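Local atomic coordinates of cyclase (Uncultured organism, PDB entry 5IBZ), a protein that belongs to the putative cyclase family and may act as an arylformamidase, hydrolysing N-formyl aromatic amines such as N-formylkynurenine. Residues Ala43-Phe53 against Asp291-Phe301; Val201-Tyr211 against Ile282-Lys290. All coordinates share one frame; numbering follows the deposited sequence.

Overall arrangement
Helix 286-295 and the mixed sheet appear in both contacts, whose centres lie about 17 Å apart. Interaction 2 (201-211 with 282-290) is buried near the middle of the subunit, where the segment leading into the helix packs against the end of strand 199-203; its surfaces are mostly valine, leucine and tryptophan, and its charged pair is made within one segment. Interaction 1 (43-53 with 291-301) lies farther out, takes the other end of the helix and the strand after it, and spends its charges across the contact, beside a small apolar patch at a subunit interface. Leu288 joins the two by packing on Phe53 and Phe300.

Interaction 1: Ala43-Phe53 against Asp291-Phe301; sequences AARLIQTGKTF and DCAQDGRYEFF
Arg297 reaches across to the turn after helix 37-44. Beyond CB, with chi1 at -62°, CG stands anti to the carbonyl carbon; the chain runs straight to CD and then bends at chi3, which swings the guanidinium against Leu46 and Gln48. The Gln48 amide stacks on the guanidinium with the planes 9° apart, its CD nearest NH2 and its OE1 over the centre of the face, 3.5 Å from Arg297 CZ. NH2 gives a nearly straight bond of 2.7 Å to Leu46 O, lying in the carbonyl plane on a lone pair, while NH1 pairs with the C-terminal carboxylate of Lys323. Arginine suits this place because one flat group can stack by its face and bond along its edge.

Lys51 and the two aspartates at the end of helix 286-295 reach toward each other from opposite directions. Lys51 NZ bridges two carboxylates, lying 2.8 Å from Asp291 OD1, on the syn lone pair, and 2.8 Å from Asp295 OD2, which it meets from above the carboxylate plane. The side chain of Lys323 adds a second cation to both aspartates, so the negative charge is probably well balanced. Phe53 CZ comes within 3.3 Å of Asp291 CG.

At the other end the chemistry turns apolar. Ile47 CG1 packs 3.6 Å from Phe301 CB, and the backbone N of Ala44 meets the edge of the Phe301 ring; the small alanine side chains probably allow this close approach. Leu46 CD1 covers the backbone between Glu299 and Phe300.

The contact thus joins the end of helix 37-44 and the start of strand 52-54 to helix 286-295 and strand 299-303, with strand 320-322 lying between the two strands in the sheet and Phe301 meeting its counterpart Phe301 of the second subunit.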
# COMPACT_ATOMS: atom_id res chain seq x y z
N ALA B 43 35.40 7.94 -15.24
CA ALA B 43 34.10 7.84 -15.86
C ALA B 43 33.57 9.23 -16.24
O ALA B 43 32.97 9.41 -17.30
CB ALA B 43 33.13 7.13 -14.93
N ALA B 44 33.79 10.20 -15.37
CA ALA B 44 33.34 11.57 -15.63
C ALA B 44 33.96 12.14 -16.89
O ALA B 44 33.35 13.00 -17.55
CB ALA B 44 33.65 12.47 -14.46
N ARG B 45 35.17 11.72 -17.24
CA ARG B 45 35.83 12.23 -18.45
C ARG B 45 35.12 11.75 -19.72
O ARG B 45 35.36 12.26 -20.82
CB ARG B 45 37.31 11.82 -18.46
CG ARG B 45 38.14 12.37 -17.30
CD ARG B 45 38.29 13.90 -17.29
NE ARG B 45 37.13 14.63 -16.81
CZ ARG B 45 36.71 14.72 -15.54
NH1 ARG B 45 35.64 15.44 -15.27
NH2 ARG B 45 37.32 14.06 -14.56
N LEU B 46 34.26 10.75 -19.58
CA LEU B 46 33.47 10.27 -20.72
C LEU B 46 32.26 11.17 -21.03
O LEU B 46 31.58 10.97 -22.04
CB LEU B 46 32.97 8.84 -20.49
CG LEU B 46 34.08 7.84 -20.25
CD1 LEU B 46 33.47 6.46 -20.00
CD2 LEU B 46 35.07 7.81 -21.40
N ILE B 47 32.00 12.14 -20.16
CA ILE B 47 30.92 13.10 -20.40
C ILE B 47 31.49 14.19 -21.32
O ILE B 47 32.08 15.19 -20.87
CB ILE B 47 30.34 13.67 -19.10
CG1 ILE B 47 29.79 12.52 -18.23
CG2 ILE B 47 29.22 14.65 -19.40
CD1 ILE B 47 29.28 12.92 -16.86
N GLN B 48 31.33 13.99 -22.62
CA GLN B 48 31.92 14.82 -23.65
C GLN B 48 30.87 15.59 -24.47
O GLN B 48 31.13 16.67 -24.99
CB GLN B 48 32.77 13.93 -24.56
CG GLN B 48 33.92 13.28 -23.79
CD GLN B 48 34.57 12.09 -24.49
OE1 GLN B 48 34.25 11.77 -25.64
NE2 GLN B 48 35.49 11.44 -23.79
N THR B 49 29.70 14.97 -24.62
CA THR B 49 28.62 15.55 -25.41
C THR B 49 27.44 16.02 -24.58
O THR B 49 26.65 16.86 -25.02
CB THR B 49 28.07 14.55 -26.46
OG1 THR B 49 27.43 13.46 -25.78
CG2 THR B 49 29.18 14.04 -27.35
N GLY B 50 27.29 15.45 -23.38
CA GLY B 50 26.16 15.75 -22.51
C GLY B 50 24.85 15.09 -22.89
O GLY B 50 23.81 15.45 -22.35
N LYS B 51 24.88 14.17 -23.85
CA LYS B 51 23.72 13.34 -24.17
C LYS B 51 23.36 12.53 -22.93
O LYS B 51 24.25 12.08 -22.20
CB LYS B 51 23.98 12.41 -25.35
CG LYS B 51 24.19 13.12 -26.68
CD LYS B 51 24.21 12.17 -27.87
CE LYS B 51 25.45 11.30 -27.86
NZ LYS B 51 25.55 10.51 -29.12
N THR B 52 22.06 12.41 -22.68
CA THR B 52 21.55 11.64 -21.54
C THR B 52 20.46 10.68 -21.97
O THR B 52 19.66 11.00 -22.85
CB THR B 52 20.99 12.56 -20.42
OG1 THR B 52 19.96 13.42 -20.95
CG2 THR B 52 22.11 13.39 -19.78
N PHE B 53 20.43 9.52 -21.33
CA PHE B 53 19.42 8.50 -21.58
C PHE B 53 18.95 7.89 -20.26
O PHE B 53 19.75 7.44 -19.47
CB PHE B 53 19.98 7.39 -22.48
CG PHE B 53 20.48 7.90 -23.79
CD1 PHE B 53 19.61 8.02 -24.84
CD2 PHE B 53 21.78 8.32 -23.94
CE1 PHE B 53 20.04 8.51 -26.05
CE2 PHE B 53 22.21 8.81 -25.17
CZ PHE B 53 21.34 8.90 -26.20
N ASP B 291 21.72 4.85 -29.91
CA ASP B 291 22.66 5.95 -29.88
C ASP B 291 24.10 5.43 -29.97
O ASP B 291 24.91 5.99 -30.69
CB ASP B 291 22.46 6.80 -28.62
CG ASP B 291 23.43 7.98 -28.57
OD1 ASP B 291 23.17 8.96 -29.29
OD2 ASP B 291 24.43 7.91 -27.82
N CYS B 292 24.40 4.37 -29.22
CA CYS B 292 25.76 3.80 -29.25
C CYS B 292 26.10 3.23 -30.64
O CYS B 292 27.25 3.30 -31.07
CB CYS B 292 25.91 2.71 -28.19
SG CYS B 292 25.81 3.32 -26.48
N ALA B 293 25.12 2.67 -31.34
CA ALA B 293 25.37 2.17 -32.68
C ALA B 293 25.71 3.31 -33.63
O ALA B 293 26.55 3.15 -34.52
CB ALA B 293 24.15 1.38 -33.20
N GLN B 294 25.13 4.48 -33.39
CA GLN B 294 25.35 5.64 -34.25
C GLN B 294 26.66 6.39 -33.95
O GLN B 294 27.29 6.90 -34.88
CB GLN B 294 24.17 6.62 -34.13
CG GLN B 294 23.06 6.34 -35.12
CD GLN B 294 21.72 6.91 -34.68
OE1 GLN B 294 21.64 7.74 -33.77
NE2 GLN B 294 20.66 6.46 -35.33
N ASP B 295 27.08 6.47 -32.69
CA ASP B 295 28.32 7.22 -32.40
C ASP B 295 29.50 6.33 -32.05
O ASP B 295 30.61 6.83 -31.95
CB ASP B 295 28.09 8.30 -31.31
CG ASP B 295 27.92 7.76 -29.88
OD1 ASP B 295 28.08 6.56 -29.62
OD2 ASP B 295 27.65 8.61 -28.99
N GLY B 296 29.28 5.02 -31.96
CA GLY B 296 30.35 4.08 -31.71
C GLY B 296 30.93 4.07 -30.31
O GLY B 296 31.95 3.43 -30.07
N ARG B 297 30.30 4.78 -29.39
CA ARG B 297 30.77 4.84 -28.00
C ARG B 297 29.85 4.05 -27.11
O ARG B 297 28.70 4.43 -26.94
CB ARG B 297 30.82 6.27 -27.51
CG ARG B 297 31.77 7.16 -28.28
CD ARG B 297 31.76 8.57 -27.71
NE ARG B 297 32.16 8.57 -26.30
CZ ARG B 297 31.69 9.42 -25.38
NH1 ARG B 297 30.80 10.36 -25.69
NH2 ARG B 297 32.14 9.32 -24.14
N TYR B 298 30.35 2.95 -26.55
CA TYR B 298 29.56 2.09 -25.68
C TYR B 298 29.92 2.23 -24.19
O TYR B 298 29.34 1.55 -23.34
CB TYR B 298 29.73 0.65 -26.12
CG TYR B 298 29.03 0.35 -27.43
CD1 TYR B 298 29.62 0.63 -28.65
CD2 TYR B 298 27.78 -0.22 -27.41
CE1 TYR B 298 28.94 0.35 -29.83
CE2 TYR B 298 27.11 -0.51 -28.57
CZ TYR B 298 27.67 -0.21 -29.76
OH TYR B 298 26.95 -0.51 -30.89
N GLU B 299 30.91 3.08 -23.91
CA GLU B 299 31.33 3.36 -22.54
C GLU B 299 30.87 4.75 -22.15
O GLU B 299 30.99 5.70 -22.93
CB GLU B 299 32.86 3.26 -22.38
CG GLU B 299 33.44 1.91 -22.77
CD GLU B 299 34.23 1.95 -24.07
OE1 GLU B 299 34.12 2.94 -24.81
OE2 GLU B 299 34.99 0.98 -24.34
N PHE B 300 30.31 4.87 -20.95
CA PHE B 300 29.70 6.14 -20.55
C PHE B 300 29.73 6.31 -19.04
O PHE B 300 30.12 5.40 -18.30
CB PHE B 300 28.26 6.20 -21.05
CG PHE B 300 27.49 4.94 -20.78
CD1 PHE B 300 26.88 4.72 -19.57
CD2 PHE B 300 27.42 3.95 -21.74
CE1 PHE B 300 26.19 3.56 -19.33
CE2 PHE B 300 26.74 2.79 -21.51
CZ PHE B 300 26.13 2.58 -20.29
N PHE B 301 29.33 7.50 -18.60
CA PHE B 301 29.14 7.74 -17.18
C PHE B 301 27.73 7.28 -16.84
O PHE B 301 26.78 7.60 -17.54
CB PHE B 301 29.35 9.22 -16.84
CG PHE B 301 29.19 9.56 -15.38
CD1 PHE B 301 27.94 9.88 -14.86
CD2 PHE B 301 30.30 9.60 -14.56
CE1 PHE B 301 27.81 10.22 -13.51
CE2 PHE B 301 30.17 9.92 -13.21
CZ PHE B 301 28.93 10.24 -12.70

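Interaction 2: Val201-Tyr211 against Ile282-Lys290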
# COMPACT_ATOMS: atom_id res chain seq x y z
N VAL B 201 26.08 -3.40 -18.68
CA VAL B 201 24.67 -3.28 -19.00
C VAL B 201 24.43 -4.08 -20.28
O VAL B 201 25.03 -3.79 -21.33
CB VAL B 201 24.28 -1.79 -19.18
CG1 VAL B 201 22.86 -1.66 -19.54
CG2 VAL B 201 24.59 -1.00 -17.89
N ILE B 202 23.61 -5.13 -20.18
CA ILE B 202 23.43 -6.10 -21.27
C ILE B 202 22.08 -5.96 -21.95
O ILE B 202 21.03 -6.08 -21.29
CB ILE B 202 23.54 -7.55 -20.73
CG1 ILE B 202 24.85 -7.71 -19.95
CG2 ILE B 202 23.46 -8.57 -21.88
CD1 ILE B 202 24.96 -9.05 -19.25
N ARG B 203 22.11 -5.68 -23.26
CA ARG B 203 20.87 -5.66 -24.04
C ARG B 203 20.54 -7.03 -24.62
O ARG B 203 21.28 -7.54 -25.50
CB ARG B 203 20.94 -4.62 -25.17
CG ARG B 203 19.66 -4.62 -26.01
CD ARG B 203 19.49 -3.34 -26.84
NE ARG B 203 18.28 -3.39 -27.66
CZ ARG B 203 18.26 -3.64 -28.97
NH1 ARG B 203 19.37 -3.90 -29.65
NH2 ARG B 203 17.10 -3.64 -29.59
N THR B 204 19.45 -7.60 -24.10
CA THR B 204 18.85 -8.86 -24.53
C THR B 204 17.60 -8.68 -25.39
O THR B 204 17.13 -9.62 -26.05
CB THR B 204 18.40 -9.73 -23.35
OG1 THR B 204 17.17 -9.23 -22.82
CG2 THR B 204 19.45 -9.81 -22.28
N GLY B 205 17.03 -7.48 -25.32
CA GLY B 205 15.84 -7.14 -26.08
C GLY B 205 14.53 -7.59 -25.44
O GLY B 205 13.46 -7.24 -25.92
N LEU B 206 14.59 -8.37 -24.36
CA LEU B 206 13.39 -9.05 -23.90
C LEU B 206 12.27 -8.07 -23.51
O LEU B 206 11.10 -8.26 -23.92
CB LEU B 206 13.71 -10.00 -22.74
CG LEU B 206 12.52 -10.84 -22.26
CD1 LEU B 206 12.05 -11.79 -23.34
CD2 LEU B 206 12.81 -11.60 -20.96
N VAL B 207 12.59 -7.02 -22.76
CA VAL B 207 11.57 -6.09 -22.30
C VAL B 207 10.93 -5.32 -23.47
O VAL B 207 9.80 -4.82 -23.36
CB VAL B 207 12.15 -5.10 -21.25
CG1 VAL B 207 13.15 -4.17 -21.88
CG2 VAL B 207 11.05 -4.32 -20.57
N GLU B 208 11.60 -5.30 -24.62
CA GLU B 208 11.08 -4.58 -25.79
C GLU B 208 9.91 -5.30 -26.44
O GLU B 208 9.26 -4.76 -27.35
CB GLU B 208 12.20 -4.36 -26.82
CG GLU B 208 13.32 -3.49 -26.28
CD GLU B 208 14.58 -3.44 -27.16
OE1 GLU B 208 14.52 -3.86 -28.34
OE2 GLU B 208 15.62 -2.97 -26.65
N SER B 209 9.65 -6.52 -25.98
CA SER B 209 8.54 -7.31 -26.50
C SER B 209 7.31 -7.31 -25.58
O SER B 209 6.26 -7.81 -25.96
CB SER B 209 8.99 -8.76 -26.74
OG SER B 209 9.22 -9.50 -25.53
N TRP B 210 7.42 -6.72 -24.40
CA TRP B 210 6.37 -6.86 -23.39
C TRP B 210 5.13 -6.00 -23.65
O TRP B 210 3.99 -6.46 -23.52
CB TRP B 210 6.93 -6.50 -22.01
CG TRP B 210 5.88 -6.28 -20.96
CD1 TRP B 210 5.34 -5.08 -20.57
CD2 TRP B 210 5.24 -7.28 -20.17
NE1 TRP B 210 4.40 -5.29 -19.59
CE2 TRP B 210 4.33 -6.63 -19.32
CE3 TRP B 210 5.35 -8.67 -20.10
CZ2 TRP B 210 3.53 -7.32 -18.42
CZ3 TRP B 210 4.57 -9.35 -19.21
CH2 TRP B 210 3.67 -8.67 -18.38
N TYR B 211 5.34 -4.73 -23.96
CA TYR B 211 4.24 -3.76 -23.87
C TYR B 211 3.14 -3.95 -24.92
O TYR B 211 1.98 -3.62 -24.66
CB TYR B 211 4.83 -2.35 -23.91
CG TYR B 211 5.48 -2.01 -22.59
CD1 TYR B 211 4.72 -1.59 -21.52
CD2 TYR B 211 6.85 -2.17 -22.40
CE1 TYR B 211 5.30 -1.29 -20.29
CE2 TYR B 211 7.44 -1.88 -21.17
CZ TYR B 211 6.65 -1.44 -20.13
OH TYR B 211 7.21 -1.15 -18.89
N ILE B 282 15.24 -5.45 -15.47
CA ILE B 282 14.18 -4.66 -16.12
C ILE B 282 14.64 -3.23 -16.47
O ILE B 282 13.89 -2.25 -16.42
CB ILE B 282 12.86 -4.59 -15.27
CG1 ILE B 282 12.66 -5.87 -14.43
CG2 ILE B 282 11.70 -4.38 -16.23
CD1 ILE B 282 11.32 -5.95 -13.71
N TRP B 283 15.88 -3.12 -16.89
CA TRP B 283 16.36 -1.86 -17.45
C TRP B 283 15.85 -1.72 -18.89
O TRP B 283 15.46 -2.72 -19.52
CB TRP B 283 17.90 -1.78 -17.39
CG TRP B 283 18.48 -1.69 -16.00
CD1 TRP B 283 17.99 -2.26 -14.86
CD2 TRP B 283 19.67 -0.99 -15.61
NE1 TRP B 283 18.81 -1.97 -13.78
CE2 TRP B 283 19.84 -1.18 -14.22
CE3 TRP B 283 20.60 -0.21 -16.30
CZ2 TRP B 283 20.91 -0.64 -13.52
CZ3 TRP B 283 21.67 0.33 -15.60
CH2 TRP B 283 21.81 0.11 -14.24
N TRP B 284 15.83 -0.49 -19.41
CA TRP B 284 15.34 -0.19 -20.75
C TRP B 284 16.49 0.36 -21.56
O TRP B 284 17.00 1.44 -21.28
CB TRP B 284 14.20 0.83 -20.72
CG TRP B 284 13.67 1.10 -22.09
CD1 TRP B 284 14.02 2.13 -22.93
CD2 TRP B 284 12.71 0.31 -22.81
NE1 TRP B 284 13.34 2.02 -24.12
CE2 TRP B 284 12.53 0.92 -24.07
CE3 TRP B 284 11.99 -0.86 -22.51
CZ2 TRP B 284 11.64 0.41 -25.02
CZ3 TRP B 284 11.11 -1.36 -23.45
CH2 TRP B 284 10.95 -0.73 -24.70
N LEU B 285 16.91 -0.40 -22.58
CA LEU B 285 18.16 -0.11 -23.26
C LEU B 285 18.03 0.22 -24.74
O LEU B 285 19.03 0.44 -25.41
CB LEU B 285 19.10 -1.32 -23.09
CG LEU B 285 19.41 -1.66 -21.63
CD1 LEU B 285 20.32 -2.88 -21.53
CD2 LEU B 285 20.02 -0.48 -20.89
N GLU B 286 16.80 0.23 -25.25
CA GLU B 286 16.59 0.38 -26.69
C GLU B 286 17.15 1.69 -27.24
O GLU B 286 17.79 1.70 -28.31
CB GLU B 286 15.10 0.29 -27.03
CG GLU B 286 14.89 0.16 -28.56
CD GLU B 286 13.45 -0.04 -28.99
OE1 GLU B 286 12.66 -0.62 -28.22
OE2 GLU B 286 13.11 0.36 -30.12
N GLU B 287 16.91 2.81 -26.58
CA GLU B 287 17.36 4.10 -27.12
C GLU B 287 18.85 4.32 -26.91
O GLU B 287 19.53 4.88 -27.78
CB GLU B 287 16.57 5.26 -26.51
CG GLU B 287 15.24 5.48 -27.23
CD GLU B 287 14.34 4.26 -27.22
OE1 GLU B 287 14.17 3.63 -28.29
OE2 GLU B 287 13.79 3.93 -26.14
N LEU B 288 19.37 3.90 -25.76
CA LEU B 288 20.80 3.95 -25.53
C LEU B 288 21.53 3.15 -26.59
O LEU B 288 22.55 3.60 -27.14
CB LEU B 288 21.16 3.42 -24.14
CG LEU B 288 22.66 3.32 -23.84
CD1 LEU B 288 23.34 4.70 -23.80
CD2 LEU B 288 22.91 2.57 -22.55
N ALA B 289 21.04 1.95 -26.89
CA ALA B 289 21.73 1.09 -27.83
C ALA B 289 21.72 1.68 -29.25
O ALA B 289 22.71 1.60 -29.97
CB ALA B 289 21.13 -0.30 -27.83
N LYS B 290 20.61 2.30 -29.64
CA LYS B 290 20.56 2.98 -30.94
C LYS B 290 21.60 4.09 -31.00
O LYS B 290 22.28 4.26 -32.01
CB LYS B 290 19.17 3.53 -31.21
CG LYS B 290 18.96 4.06 -32.62
CD LYS B 290 17.50 4.46 -32.80
CE LYS B 290 17.24 5.08 -34.16
NZ LYS B 290 17.91 4.33 -35.27
O HOH W 1 16.01 -2.76 -23.90
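Val207 lays CG1 against the six-membered ring of Trp284, 3.6 Å from CE3, and Tyr211 touches the same indole more loosely. The indole NE1 gives a straight 2.8 Å bond to Glu287 OE2; tryptophan suits the place, packing its benzo ring on carbon while that N-H stays bonded.

Leu285 pushes both methyls onto Val201 CG1, a tight fit with CD1 and CD2 each at 3.4 Å. Arg203, extended from CG to NE with CG anti to the backbone N (chi1 178°), passes Ala289, whose CB lies 3.6 Å from Arg203 CD. Its NE and NH2 grip Glu208 side-on, one nitrogen to each oxygen, and NH1 pairs with Asp163. Glu208 OE2 also accepts from a water that takes the Leu285 N-H. The same OE2 lies 3.3 Å from Glu286 CB, and the arginine clamp probably offsets the like charges of the two glutamates. A glutamine in place of Glu208 would probably leave Arg203 with Asp163 but without its second carboxylate.

Here a strand end and the 3-10 turn after it meet the N-terminus of helix 286-295, which packs on the mixed sheet over strands 199-203 and 158-163; the side chain of Ile282, next to pocket residue Glu281, is about 7 Å from bound acetylphosphate.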